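Local atomic coordinates of putative branched-chain amino acid ABC transporter (Chromobacterium violaceum, PDB entry 4PYR), a protein that binds glutathione in the crystal and has a periplasmic-binding-protein-like fold of the LppC lipoprotein family, whose members are tentatively regarded as enzyme regulators. Residues I4-P9 and L38-A43; N47-Y52 and A76-V81; N162-L167 and A186-S191; D175-A180 and P195-Y200; M222-M227 and D276-D281. All blocks are in the same frame, centred on the assembly; numbering follows the deposited sequence.

Contact 1. Residues I4-P9 and L38-A43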
# COMPACT_ATOMS: atom_id res chain seq x y z
N ILE A 4 -15.50 -12.21 -12.23
CA ILE A 4 -14.25 -12.10 -11.48
C ILE A 4 -14.14 -13.25 -10.50
O ILE A 4 -15.01 -13.43 -9.67
CB ILE A 4 -14.22 -10.80 -10.65
CG1 ILE A 4 -14.42 -9.57 -11.55
CG2 ILE A 4 -12.90 -10.65 -9.86
CD1 ILE A 4 -14.54 -8.27 -10.76
N GLY A 5 -13.07 -14.02 -10.57
CA GLY A 5 -12.86 -15.04 -9.57
C GLY A 5 -12.11 -14.40 -8.45
O GLY A 5 -11.09 -13.77 -8.67
N VAL A 6 -12.67 -14.49 -7.24
CA VAL A 6 -12.06 -13.88 -6.04
C VAL A 6 -11.49 -15.04 -5.23
O VAL A 6 -12.23 -15.77 -4.60
CB VAL A 6 -13.09 -13.08 -5.25
CG1 VAL A 6 -12.34 -12.35 -4.12
CG2 VAL A 6 -13.83 -12.09 -6.12
N ILE A 7 -10.18 -15.25 -5.34
CA ILE A 7 -9.51 -16.44 -4.85
C ILE A 7 -8.55 -16.01 -3.75
O ILE A 7 -7.42 -15.57 -3.99
CB ILE A 7 -8.74 -17.12 -6.02
CG1 ILE A 7 -9.77 -17.41 -7.12
CG2 ILE A 7 -8.12 -18.40 -5.55
CD1 ILE A 7 -9.25 -18.12 -8.34
N LEU A 8 -9.02 -16.16 -2.51
CA LEU A 8 -8.32 -15.66 -1.33
C LEU A 8 -8.34 -16.74 -0.26
O LEU A 8 -9.15 -17.65 -0.30
CB LEU A 8 -8.96 -14.39 -0.83
CG LEU A 8 -8.91 -13.20 -1.81
CD1 LEU A 8 -9.73 -12.02 -1.32
CD2 LEU A 8 -7.48 -12.77 -2.12
N PRO A 9 -7.42 -16.65 0.71
CA PRO A 9 -7.37 -17.64 1.79
C PRO A 9 -8.64 -17.72 2.62
O PRO A 9 -9.31 -16.70 2.79
CB PRO A 9 -6.19 -17.14 2.66
CG PRO A 9 -5.35 -16.32 1.75
CD PRO A 9 -6.30 -15.69 0.79
N LEU A 38 -19.29 -11.82 -9.30
CA LEU A 38 -18.24 -12.44 -8.51
C LEU A 38 -18.42 -13.97 -8.44
O LEU A 38 -19.52 -14.48 -8.27
CB LEU A 38 -18.26 -11.86 -7.09
CG LEU A 38 -18.13 -10.35 -6.95
CD1 LEU A 38 -18.13 -9.94 -5.44
CD2 LEU A 38 -16.90 -9.81 -7.59
N TYR A 39 -17.29 -14.66 -8.51
CA TYR A 39 -17.21 -16.10 -8.25
C TYR A 39 -16.20 -16.23 -7.12
O TYR A 39 -15.04 -15.90 -7.26
CB TYR A 39 -16.73 -16.80 -9.53
CG TYR A 39 -16.36 -18.26 -9.42
CD1 TYR A 39 -15.18 -18.66 -8.78
CD2 TYR A 39 -17.16 -19.24 -9.99
CE1 TYR A 39 -14.83 -20.01 -8.70
CE2 TYR A 39 -16.81 -20.59 -9.91
CZ TYR A 39 -15.65 -20.96 -9.27
OH TYR A 39 -15.29 -22.30 -9.19
N SER A 40 -16.67 -16.63 -5.95
CA SER A 40 -15.81 -16.58 -4.77
C SER A 40 -15.45 -17.97 -4.36
O SER A 40 -16.31 -18.82 -4.22
CB SER A 40 -16.58 -15.90 -3.63
OG SER A 40 -16.87 -14.55 -4.01
N VAL A 41 -14.16 -18.21 -4.20
CA VAL A 41 -13.71 -19.47 -3.67
C VAL A 41 -12.52 -19.24 -2.74
O VAL A 41 -11.71 -18.31 -2.92
CB VAL A 41 -13.36 -20.43 -4.81
CG1 VAL A 41 -12.14 -19.93 -5.52
CG2 VAL A 41 -13.16 -21.86 -4.30
N ASP A 42 -12.46 -20.05 -1.70
CA ASP A 42 -11.29 -20.07 -0.83
C ASP A 42 -10.18 -20.93 -1.42
O ASP A 42 -10.45 -22.04 -1.79
CB ASP A 42 -11.63 -20.65 0.53
CG ASP A 42 -12.51 -19.75 1.34
OD1 ASP A 42 -12.66 -18.58 0.98
OD2 ASP A 42 -13.02 -20.22 2.37
N ALA A 43 -8.96 -20.41 -1.47
CA ALA A 43 -7.81 -21.20 -1.86
C ALA A 43 -6.55 -20.50 -1.40
O ALA A 43 -6.46 -19.24 -1.39
CB ALA A 43 -7.77 -21.34 -3.39
O HOH W 1 -5.41 -17.02 -2.61

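Contact 2. Residues N47-Y52 and A76-V81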
# COMPACT_ATOMS: atom_id res chain seq x y z
N ASN A 47 -3.70 -25.85 -2.82
CA ASN A 47 -4.86 -26.00 -3.72
C ASN A 47 -5.13 -24.81 -4.65
O ASN A 47 -6.13 -24.82 -5.37
CB ASN A 47 -6.14 -26.33 -2.94
CG ASN A 47 -6.63 -25.18 -2.08
OD1 ASN A 47 -6.20 -24.02 -2.18
ND2 ASN A 47 -7.57 -25.51 -1.23
N VAL A 48 -4.28 -23.79 -4.59
CA VAL A 48 -4.55 -22.53 -5.29
C VAL A 48 -4.59 -22.76 -6.79
O VAL A 48 -5.45 -22.24 -7.47
CB VAL A 48 -3.57 -21.42 -4.91
CG1 VAL A 48 -2.20 -21.67 -5.51
CG2 VAL A 48 -4.10 -20.07 -5.35
N VAL A 49 -3.69 -23.60 -7.30
CA VAL A 49 -3.69 -23.86 -8.74
C VAL A 49 -4.96 -24.58 -9.14
O VAL A 49 -5.61 -24.21 -10.09
CB VAL A 49 -2.48 -24.70 -9.20
CG1 VAL A 49 -2.69 -25.21 -10.62
CG2 VAL A 49 -1.19 -23.90 -9.11
N GLU A 50 -5.31 -25.64 -8.41
CA GLU A 50 -6.53 -26.40 -8.73
C GLU A 50 -7.82 -25.55 -8.69
O GLU A 50 -8.70 -25.71 -9.53
CB GLU A 50 -6.65 -27.56 -7.75
CG GLU A 50 -7.65 -28.62 -8.13
CD GLU A 50 -7.52 -29.83 -7.24
OE1 GLU A 50 -6.80 -29.72 -6.21
OE2 GLU A 50 -8.11 -30.90 -7.56
N ARG A 51 -7.93 -24.68 -7.70
CA ARG A 51 -9.15 -23.89 -7.57
C ARG A 51 -9.16 -22.71 -8.54
O ARG A 51 -10.22 -22.30 -8.99
CB ARG A 51 -9.35 -23.47 -6.12
CG ARG A 51 -9.61 -24.71 -5.30
CD ARG A 51 -10.13 -24.43 -3.93
NE ARG A 51 -10.40 -25.69 -3.26
CZ ARG A 51 -10.84 -25.79 -2.02
NH1 ARG A 51 -11.04 -24.69 -1.31
NH2 ARG A 51 -11.07 -26.99 -1.50
N TYR A 52 -7.98 -22.17 -8.83
CA TYR A 52 -7.83 -21.19 -9.91
C TYR A 52 -8.28 -21.84 -11.20
O TYR A 52 -9.12 -21.31 -11.92
CB TYR A 52 -6.37 -20.73 -10.02
CG TYR A 52 -6.08 -19.74 -11.11
CD1 TYR A 52 -5.77 -20.17 -12.40
CD2 TYR A 52 -6.07 -18.39 -10.85
CE1 TYR A 52 -5.47 -19.24 -13.41
CE2 TYR A 52 -5.80 -17.45 -11.83
CZ TYR A 52 -5.48 -17.88 -13.12
OH TYR A 52 -5.21 -16.96 -14.12
N ALA A 76 1.81 -18.86 -10.72
CA ALA A 76 2.26 -18.07 -11.90
C ALA A 76 2.30 -18.86 -13.25
O ALA A 76 1.76 -18.40 -14.27
CB ALA A 76 3.60 -17.41 -11.61
N PRO A 77 2.85 -20.07 -13.24
CA PRO A 77 2.95 -20.79 -14.55
C PRO A 77 1.59 -21.15 -15.14
O PRO A 77 1.48 -21.32 -16.36
CB PRO A 77 3.75 -22.08 -14.24
CG PRO A 77 4.47 -21.77 -12.96
CD PRO A 77 3.62 -20.78 -12.19
N SER A 78 0.58 -21.25 -14.28
CA SER A 78 -0.77 -21.65 -14.71
C SER A 78 -1.68 -20.46 -15.06
O SER A 78 -2.82 -20.64 -15.55
CB SER A 78 -1.40 -22.58 -13.65
OG SER A 78 -0.51 -23.65 -13.39
N VAL A 79 -1.17 -19.25 -14.85
CA VAL A 79 -1.99 -18.03 -15.04
C VAL A 79 -2.33 -17.87 -16.51
O VAL A 79 -1.43 -17.81 -17.39
CB VAL A 79 -1.34 -16.76 -14.43
CG1 VAL A 79 -2.00 -15.48 -14.95
CG2 VAL A 79 -1.48 -16.84 -12.91
N THR A 80 -3.63 -17.89 -16.77
CA THR A 80 -4.10 -17.80 -18.17
C THR A 80 -5.15 -16.72 -18.42
O THR A 80 -5.47 -16.45 -19.56
CB THR A 80 -4.73 -19.11 -18.62
OG1 THR A 80 -5.78 -19.43 -17.71
CG2 THR A 80 -3.68 -20.22 -18.67
N VAL A 81 -5.69 -16.14 -17.36
CA VAL A 81 -6.49 -14.94 -17.47
C VAL A 81 -5.84 -13.83 -16.61
O VAL A 81 -5.03 -14.14 -15.73
CB VAL A 81 -7.96 -15.15 -17.02
CG1 VAL A 81 -8.60 -16.25 -17.80
CG2 VAL A 81 -8.08 -15.37 -15.51

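Contact 3. Residues N162-L167 and A186-S191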
# COMPACT_ATOMS: atom_id res chain seq x y z
N ASN A 162 17.35 6.37 24.41
CA ASN A 162 18.01 6.63 25.67
C ASN A 162 19.01 7.80 25.62
O ASN A 162 19.60 8.18 26.63
CB ASN A 162 18.71 5.36 26.13
CG ASN A 162 17.76 4.18 26.20
OD1 ASN A 162 16.70 4.28 26.84
ND2 ASN A 162 18.08 3.09 25.51
N ASP A 163 19.13 8.38 24.43
CA ASP A 163 19.98 9.56 24.30
C ASP A 163 19.61 10.36 23.05
O ASP A 163 20.17 10.19 21.93
CB ASP A 163 21.46 9.17 24.31
CG ASP A 163 22.36 10.35 24.13
OD1 ASP A 163 22.09 11.42 24.74
OD2 ASP A 163 23.36 10.21 23.40
N MSE A 164 18.61 11.21 23.23
CA MSE A 164 17.97 11.86 22.10
C MSE A 164 18.72 13.17 21.83
O MSE A 164 18.53 13.76 20.76
CB MSE A 164 16.44 11.92 22.36
CG MSE A 164 15.58 10.87 21.56
SE MSE A 164 13.75 11.46 21.79
CE MSE A 164 14.08 13.20 20.96
N ALA A 165 19.62 13.60 22.71
CA ALA A 165 20.29 14.88 22.52
C ALA A 165 21.05 15.03 21.17
O ALA A 165 20.88 16.03 20.50
CB ALA A 165 21.20 15.19 23.69
N PRO A 166 21.88 14.05 20.80
CA PRO A 166 22.59 14.14 19.51
C PRO A 166 21.64 14.30 18.34
O PRO A 166 21.85 15.17 17.50
CB PRO A 166 23.37 12.83 19.45
CG PRO A 166 23.59 12.48 20.88
CD PRO A 166 22.27 12.83 21.52
N LEU A 167 20.54 13.54 18.33
CA LEU A 167 19.53 13.67 17.28
C LEU A 167 18.86 15.05 17.27
O LEU A 167 18.66 15.66 16.24
CB LEU A 167 18.48 12.57 17.44
CG LEU A 167 17.52 12.38 16.27
CD1 LEU A 167 17.08 10.93 16.18
CD2 LEU A 167 16.33 13.32 16.33
N ALA A 186 7.84 7.90 17.34
CA ALA A 186 7.63 9.11 16.57
C ALA A 186 6.96 10.18 17.37
O ALA A 186 7.32 11.36 17.26
CB ALA A 186 6.81 8.80 15.35
N ALA A 187 6.00 9.77 18.18
CA ALA A 187 5.30 10.71 19.04
C ALA A 187 6.23 11.29 20.09
O ALA A 187 6.19 12.50 20.36
CB ALA A 187 4.09 10.04 19.69
N ARG A 188 7.07 10.45 20.68
CA ARG A 188 8.08 10.96 21.63
C ARG A 188 9.05 11.94 20.97
O ARG A 188 9.37 13.01 21.55
CB ARG A 188 8.84 9.82 22.32
CG ARG A 188 10.00 10.29 23.19
CD ARG A 188 11.00 9.18 23.48
NE ARG A 188 11.90 9.66 24.51
CZ ARG A 188 12.92 8.99 25.04
NH1 ARG A 188 13.23 7.79 24.57
NH2 ARG A 188 13.66 9.55 25.97
N LEU A 189 9.49 11.62 19.74
CA LEU A 189 10.44 12.50 19.11
C LEU A 189 9.76 13.84 18.71
O LEU A 189 10.31 14.94 18.91
CB LEU A 189 10.95 11.82 17.84
CG LEU A 189 11.93 12.62 17.00
CD1 LEU A 189 13.05 13.17 17.89
CD2 LEU A 189 12.49 11.76 15.89
N LYS A 190 8.53 13.76 18.18
CA LYS A 190 7.82 14.98 17.80
C LYS A 190 7.70 15.95 18.97
O LYS A 190 7.92 17.15 18.80
CB LYS A 190 6.44 14.62 17.19
CG LYS A 190 5.61 15.80 16.64
CD LYS A 190 6.29 16.56 15.51
CE LYS A 190 5.41 17.67 14.94
NZ LYS A 190 5.42 18.87 15.75
N SER A 191 7.45 15.40 20.17
CA SER A 191 7.34 16.21 21.37
C SER A 191 8.67 16.86 21.82
O SER A 191 8.66 17.88 22.50
CB SER A 191 6.79 15.36 22.52
OG SER A 191 5.44 14.98 22.27

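Contact 4. Residues D175-A180 and P195-Y200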
# COMPACT_ATOMS: atom_id res chain seq x y z
N ASP A 175 16.33 21.39 7.69
CA ASP A 175 15.15 22.18 7.33
C ASP A 175 13.86 21.35 7.28
O ASP A 175 12.77 21.88 6.99
CB ASP A 175 15.37 23.02 6.06
CG ASP A 175 15.46 22.19 4.81
OD1 ASP A 175 15.64 20.97 4.90
OD2 ASP A 175 15.35 22.79 3.70
N ALA A 176 13.98 20.05 7.59
CA ALA A 176 12.83 19.18 7.81
C ALA A 176 13.31 17.87 8.40
O ALA A 176 14.49 17.52 8.28
CB ALA A 176 12.10 18.92 6.50
N VAL A 177 12.38 17.12 8.97
CA VAL A 177 12.66 15.79 9.48
C VAL A 177 11.76 14.77 8.79
O VAL A 177 10.56 14.97 8.71
CB VAL A 177 12.48 15.72 11.00
CG1 VAL A 177 12.71 14.31 11.52
CG2 VAL A 177 13.43 16.70 11.61
N ALA A 178 12.35 13.68 8.31
CA ALA A 178 11.61 12.57 7.75
C ALA A 178 11.66 11.42 8.72
O ALA A 178 12.74 11.06 9.14
CB ALA A 178 12.24 12.15 6.43
N LEU A 179 10.51 10.89 9.12
CA LEU A 179 10.44 9.81 10.05
C LEU A 179 10.22 8.48 9.38
O LEU A 179 9.23 8.30 8.67
CB LEU A 179 9.30 10.03 11.06
CG LEU A 179 9.38 11.34 11.86
CD1 LEU A 179 8.27 11.46 12.91
CD2 LEU A 179 10.73 11.45 12.57
N ALA A 180 11.10 7.53 9.65
CA ALA A 180 10.83 6.12 9.41
C ALA A 180 10.97 5.46 10.76
O ALA A 180 12.03 4.96 11.10
CB ALA A 180 11.87 5.56 8.45
N PRO A 195 9.19 23.06 17.96
CA PRO A 195 7.79 22.90 17.51
C PRO A 195 7.50 23.23 16.03
O PRO A 195 6.55 22.70 15.46
CB PRO A 195 7.01 23.84 18.42
CG PRO A 195 7.87 23.95 19.63
CD PRO A 195 9.28 23.96 19.12
N ASP A 196 8.34 24.07 15.45
CA ASP A 196 8.14 24.60 14.10
C ASP A 196 8.82 23.81 12.98
O ASP A 196 8.54 24.07 11.83
CB ASP A 196 8.68 26.03 14.06
CG ASP A 196 10.12 26.13 14.61
OD1 ASP A 196 10.31 25.88 15.82
OD2 ASP A 196 11.07 26.42 13.83
N VAL A 197 9.75 22.89 13.29
CA VAL A 197 10.43 22.21 12.21
C VAL A 197 9.43 21.31 11.49
O VAL A 197 8.66 20.59 12.11
CB VAL A 197 11.69 21.40 12.63
CG1 VAL A 197 11.33 20.28 13.57
CG2 VAL A 197 12.41 20.86 11.40
N PRO A 198 9.41 21.37 10.14
CA PRO A 198 8.53 20.47 9.40
C PRO A 198 8.90 19.01 9.60
O PRO A 198 10.08 18.65 9.47
CB PRO A 198 8.76 20.88 7.95
CG PRO A 198 9.27 22.27 7.99
CD PRO A 198 10.03 22.39 9.27
N VAL A 199 7.92 18.17 9.90
CA VAL A 199 8.11 16.76 10.16
C VAL A 199 7.17 16.00 9.21
O VAL A 199 6.01 16.35 9.07
CB VAL A 199 7.84 16.39 11.63
CG1 VAL A 199 8.00 14.89 11.85
CG2 VAL A 199 8.78 17.20 12.54
N TYR A 200 7.73 14.98 8.56
CA TYR A 200 7.03 14.18 7.59
C TYR A 200 7.11 12.71 7.92
O TYR A 200 8.11 12.23 8.48
CB TYR A 200 7.73 14.34 6.25
CG TYR A 200 7.64 15.69 5.62
CD1 TYR A 200 8.44 16.76 6.04
CD2 TYR A 200 6.75 15.92 4.57
CE1 TYR A 200 8.37 17.99 5.45
CE2 TYR A 200 6.69 17.14 3.92
CZ TYR A 200 7.47 18.19 4.35
OH TYR A 200 7.41 19.43 3.71

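Contact 5. Residues M222-M227 and D276-D281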
# COMPACT_ATOMS: atom_id res chain seq x y z
N MSE A 222 -3.70 6.97 1.76
CA MSE A 222 -4.76 6.77 0.81
C MSE A 222 -5.75 7.90 0.70
O MSE A 222 -6.17 8.46 1.70
CB MSE A 222 -5.59 5.58 1.22
CG MSE A 222 -4.78 4.31 1.28
SE MSE A 222 -6.07 2.87 1.53
CE MSE A 222 -4.69 1.48 1.21
N PRO A 223 -6.21 8.21 -0.53
CA PRO A 223 -7.41 9.07 -0.71
C PRO A 223 -8.58 8.62 0.15
O PRO A 223 -9.35 9.48 0.65
CB PRO A 223 -7.73 8.88 -2.21
CG PRO A 223 -6.41 8.63 -2.79
CD PRO A 223 -5.66 7.74 -1.82
N TRP A 224 -8.69 7.32 0.37
CA TRP A 224 -9.76 6.77 1.17
C TRP A 224 -9.88 7.48 2.55
O TRP A 224 -11.01 7.66 3.06
CB TRP A 224 -9.54 5.27 1.36
CG TRP A 224 -10.67 4.58 2.07
CD1 TRP A 224 -10.63 4.01 3.31
CD2 TRP A 224 -11.97 4.35 1.55
NE1 TRP A 224 -11.86 3.45 3.60
CE2 TRP A 224 -12.69 3.64 2.53
CE3 TRP A 224 -12.62 4.70 0.37
CZ2 TRP A 224 -14.02 3.29 2.36
CZ3 TRP A 224 -13.93 4.33 0.21
CH2 TRP A 224 -14.61 3.63 1.18
N PHE A 225 -8.73 7.83 3.13
CA PHE A 225 -8.69 8.57 4.40
C PHE A 225 -8.57 10.08 4.22
O PHE A 225 -9.16 10.87 4.98
CB PHE A 225 -7.48 8.09 5.26
CG PHE A 225 -7.49 6.60 5.54
CD1 PHE A 225 -8.51 6.00 6.20
CD2 PHE A 225 -6.43 5.83 5.14
CE1 PHE A 225 -8.48 4.64 6.47
CE2 PHE A 225 -6.41 4.47 5.36
CZ PHE A 225 -7.43 3.87 6.04
N LEU A 226 -7.78 10.53 3.25
CA LEU A 226 -7.39 11.93 3.17
C LEU A 226 -8.25 12.82 2.26
O LEU A 226 -8.10 14.03 2.31
CB LEU A 226 -5.92 12.03 2.74
CG LEU A 226 -4.92 11.42 3.69
CD1 LEU A 226 -3.52 11.54 3.14
CD2 LEU A 226 -5.03 12.08 5.07
N MSE A 227 -9.06 12.22 1.38
CA MSE A 227 -9.77 12.97 0.36
C MSE A 227 -11.21 12.54 0.34
O MSE A 227 -11.64 11.84 -0.56
CB MSE A 227 -9.09 12.68 -0.98
CG MSE A 227 -7.70 13.28 -1.02
SE MSE A 227 -6.94 12.96 -2.83
CE MSE A 227 -8.14 14.12 -3.88
N ASP A 276 -7.99 6.04 -10.82
CA ASP A 276 -8.10 6.96 -9.67
C ASP A 276 -8.54 6.15 -8.44
O ASP A 276 -9.71 6.14 -8.03
CB ASP A 276 -9.03 8.16 -9.97
CG ASP A 276 -10.49 7.78 -10.26
OD1 ASP A 276 -10.74 6.70 -10.81
OD2 ASP A 276 -11.40 8.58 -9.92
N GLY A 277 -7.59 5.40 -7.90
CA GLY A 277 -7.86 4.41 -6.91
C GLY A 277 -8.22 5.08 -5.59
O GLY A 277 -7.72 6.16 -5.27
N VAL A 278 -9.08 4.43 -4.84
CA VAL A 278 -9.27 4.86 -3.45
C VAL A 278 -8.00 4.64 -2.63
O VAL A 278 -7.83 5.29 -1.59
CB VAL A 278 -10.49 4.24 -2.75
CG1 VAL A 278 -11.76 4.56 -3.47
CG2 VAL A 278 -10.33 2.72 -2.52
N THR A 279 -7.08 3.78 -3.12
CA THR A 279 -5.83 3.51 -2.42
C THR A 279 -4.71 4.39 -2.96
O THR A 279 -3.59 4.36 -2.41
CB THR A 279 -5.38 2.04 -2.55
OG1 THR A 279 -5.00 1.77 -3.93
CG2 THR A 279 -6.41 1.10 -2.06
N GLY A 280 -5.00 5.16 -4.01
CA GLY A 280 -4.03 6.05 -4.64
C GLY A 280 -4.21 6.01 -6.14
O GLY A 280 -5.00 5.21 -6.64
N ASP A 281 -3.56 6.92 -6.83
CA ASP A 281 -3.59 6.90 -8.30
C ASP A 281 -2.71 5.75 -8.74
O ASP A 281 -1.57 5.64 -8.28
CB ASP A 281 -3.12 8.23 -8.89
CG ASP A 281 -4.22 9.28 -8.98
OD1 ASP A 281 -5.41 8.99 -8.78
OD2 ASP A 281 -3.84 10.42 -9.29

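Contact 1. Residues I4-P9 and L38-A43
Tyr39 bonds with both its backbone N and its O to residues 4-9: N reaches Ile4 O at 2.8 Å, and Tyr39 O accepts from Val6 N at 2.8 Å, with an N-H...O angle of 171°. The ladder continues with Val41 N on Val6 O at 3.1 Å. It then slackens, since Leu8 N lies 3.5 Å from Val41 O and makes only a weak bond. Ala43 N closes it on Leu8 O at 3.0 Å, just past the end of the strand. A water donates to both Ile7 O and Ala43 O and so bridges the same end. Arg23 of helix 16-33 reaches in to bond Val6 O and Val41 O.

Packing follows the two faces. On the face of Ile7, the CG1 branches of Ile7 and Val41 lie alongside each other at 3.8 Å; the Val41 branch stands between its backbone N and carbonyl carbon (chi1 68°). Ile7 CG2 meets Ala43 CB at 3.7 Å. On the face of Val6, its CG2 crosses Leu38 CD2 at 4.1 Å, with Ile4 flanking that methyl. Parallel neighbours joined through helix 16-33 form the first beta-alpha-beta unit of a five-stranded parallel sheet, as in periplasmic-binding-protein folds.

Contact 2. Residues N47-Y52 and A76-V81
Tyr52 carries most of the helix side of this contact, reaching from helix 48-57 to the loop that leads into strand 83-85. Its CG is anti to the backbone N (chi1 179°), which starts the ring off toward residues 78-81.

The polar interactions gather at the hydroxyl. Thr80 N donates to Tyr52 OH at 3.2 Å with an N-H...O angle of 146°, approaching at the edge of the ring and near its plane. Val81 N adds a straighter but longer and weak bond to the same Tyr52 OH at 3.4 Å. Beyond the two segments, Thr83 OG1 is also hydrogen-bonded to the phenol, so two consecutive backbone N-H groups and a side-chain hydroxyl meet at this oxygen.

Van der Waals contacts surround this end. Val79 CG1 lies 3.6 Å from Tyr52 OH, and Val79 CG2 is 4.1 Å from Tyr52 CZ. Val81 CG2 comes within 3.6 Å of Tyr52 OH. Further back, Tyr52 CE1 passes Ser78 O at 3.7 Å. One turn earlier in the helix, Val49 CG1 touches Ser78 OG at 3.9 Å, a looser contact at the margin.

Two N-H groups pointing at one phenol oxygen imply that Tyr52 OH serves here as an acceptor. A buried side chain thus offers an acceptor to two loop N-H groups, one of them only weakly, while valine methyls pack about the polar group.

Contact 3. Residues N162-L167 and A186-S191
Arg188 lays its guanidinium against Met164, a selenomethionine, and NH1 makes a weak hydrogen bond to the backbone O of Ala161, just before residues 162-167. No hydrogen bond joins the two segments themselves; the nearest polar approach is Asn162 N, 4.4 Å from Arg188 NH1. With the arginine chain extended from CG to NE, the selenium of Met164 lies over one face of the guanidinium, 3.7 Å from Arg188 NE. The two side chains slide past each other in opposite directions, and the selenium also lies 4.0 Å from Arg188 CD.

The Met164 chain then bends (chi3 60°), directing CE at Leu189. Its distance to Leu189 CD1, 3.2 Å, is tighter than normal carbon contact, so the exact fit there is doubtful. The same Leu189 CD1 receives Leu167 CD2 at 3.6 Å, the two leucines crossing at about a right angle.

Beneath them, Leu167 and Leu189 both rest on Val128 of strand 125-129. Helices 165-172 and 183-192 are therefore neighbours on the same face of a sheet with parallel strands, the helix-over-sheet layering typical of alpha/beta folds of the periplasmic-binding-protein class.

Contact 4. Residues D175-A180 and P195-Y200
Tyr200 and Val177 belong to adjacent parallel strands of a beta-alpha-beta crossover, strand 176-180 returning through helix 183-192 to strand 199-201. Tracing Tyr200 outward, CB lies 3.8 Å from Val177 O. CG is anti to the carbonyl carbon (chi1 -67°), and beyond it CD1 remains 3.9 Å from Val177 O, which sits at the ring edge in the ring plane. CE1 goes on to touch Ala176 CB at 4.0 Å. The hydroxyl ends outside the pair of segments, hydrogen-bonded to Asp120 OD2 and Arg122 NE, while Leu113 and Met117 of helix 106-119 pack on the side chain.

The backbone evidence for the register is a run of three bonds of equal length. Val177 N donates to Pro198 O at 2.8 Å, Tyr200 N to Val177 O at 2.8 Å, and Leu179 N to Tyr200 O at 2.8 Å. Their N-H...O angles run from 157° to 165°.

At the strand entrance, Pro198 CD rests 3.6 Å from Asp175 O. The two carboxylate oxygens of Asp175 accept from the backbone N atoms of Ala123 and Ala124. On the side facing helix 183-192, Leu179 and Val199 cross obliquely, the former also touching Ala186 and Leu189, and their methyls meet at Leu179 CD1 and Val199 CG1, 3.6 Å apart.

Contact 5. Residues M222-M227 and D276-D281
Trp224 sets its indole beside Val278, in the turn of a beta hairpin, where CE3 lies 3.8 Å from Val278 CB and the two side chains point the same way. The indole has other partners too: Arg238 makes a cation-pi contact with it, and NE1 is hydrogen-bonded to Glu248 OE2. Within the helix, Trp224 CD1 lies 3.8 Å above one face of the Phe225 ring, offset toward its rim.

Val278 and Thr279 form the two-residue turn of the hairpin, which abuts the start of the short helix 223-226. Val278 O accepts from Trp224 N at 2.9 Å, in the carbonyl plane but with the N-H...O angle bent to 140°. The bond satisfies an N-H of the first helical turn, while the O of Met222, the N-cap residue, accepts from Phe225 N and Leu226 N.

Met222, a selenomethionine, runs extended beyond CG alongside Thr279, its CE 3.7 Å from Thr279 CG2. Asp256 also grips the turn: OD1 accepts from Val278 N and OD2 is hydrogen-bonded to Thr279 OG1. The Pro223 ring abuts the turn through CD, 3.3 Å from Val278 O and 3.4 Å from Gly280 N.

How the contacts relate
The contacts fall into two clusters on opposite sides of the chain's centre, with contact 5 between them. Contacts 1 and 2 have centres 12 Å apart and touch, for Arg51 NH1 reaches Asp42 O at 2.8 Å in a probable hydrogen bond. Contacts 3 and 4, also centred 12 Å apart, interleave along the chain and share packing of Leu189 on Leu179. Centres of contacts 1 and 3 are about 46 Å apart. Contacts 4 and 5 both reach one mixed sheet, although their nearest atoms are about 11 Å apart. Contact 5 comes near the glutathione pocket: the Met222 side chain is about 4 Å from that of Leu104 and about 8 Å from the ligand.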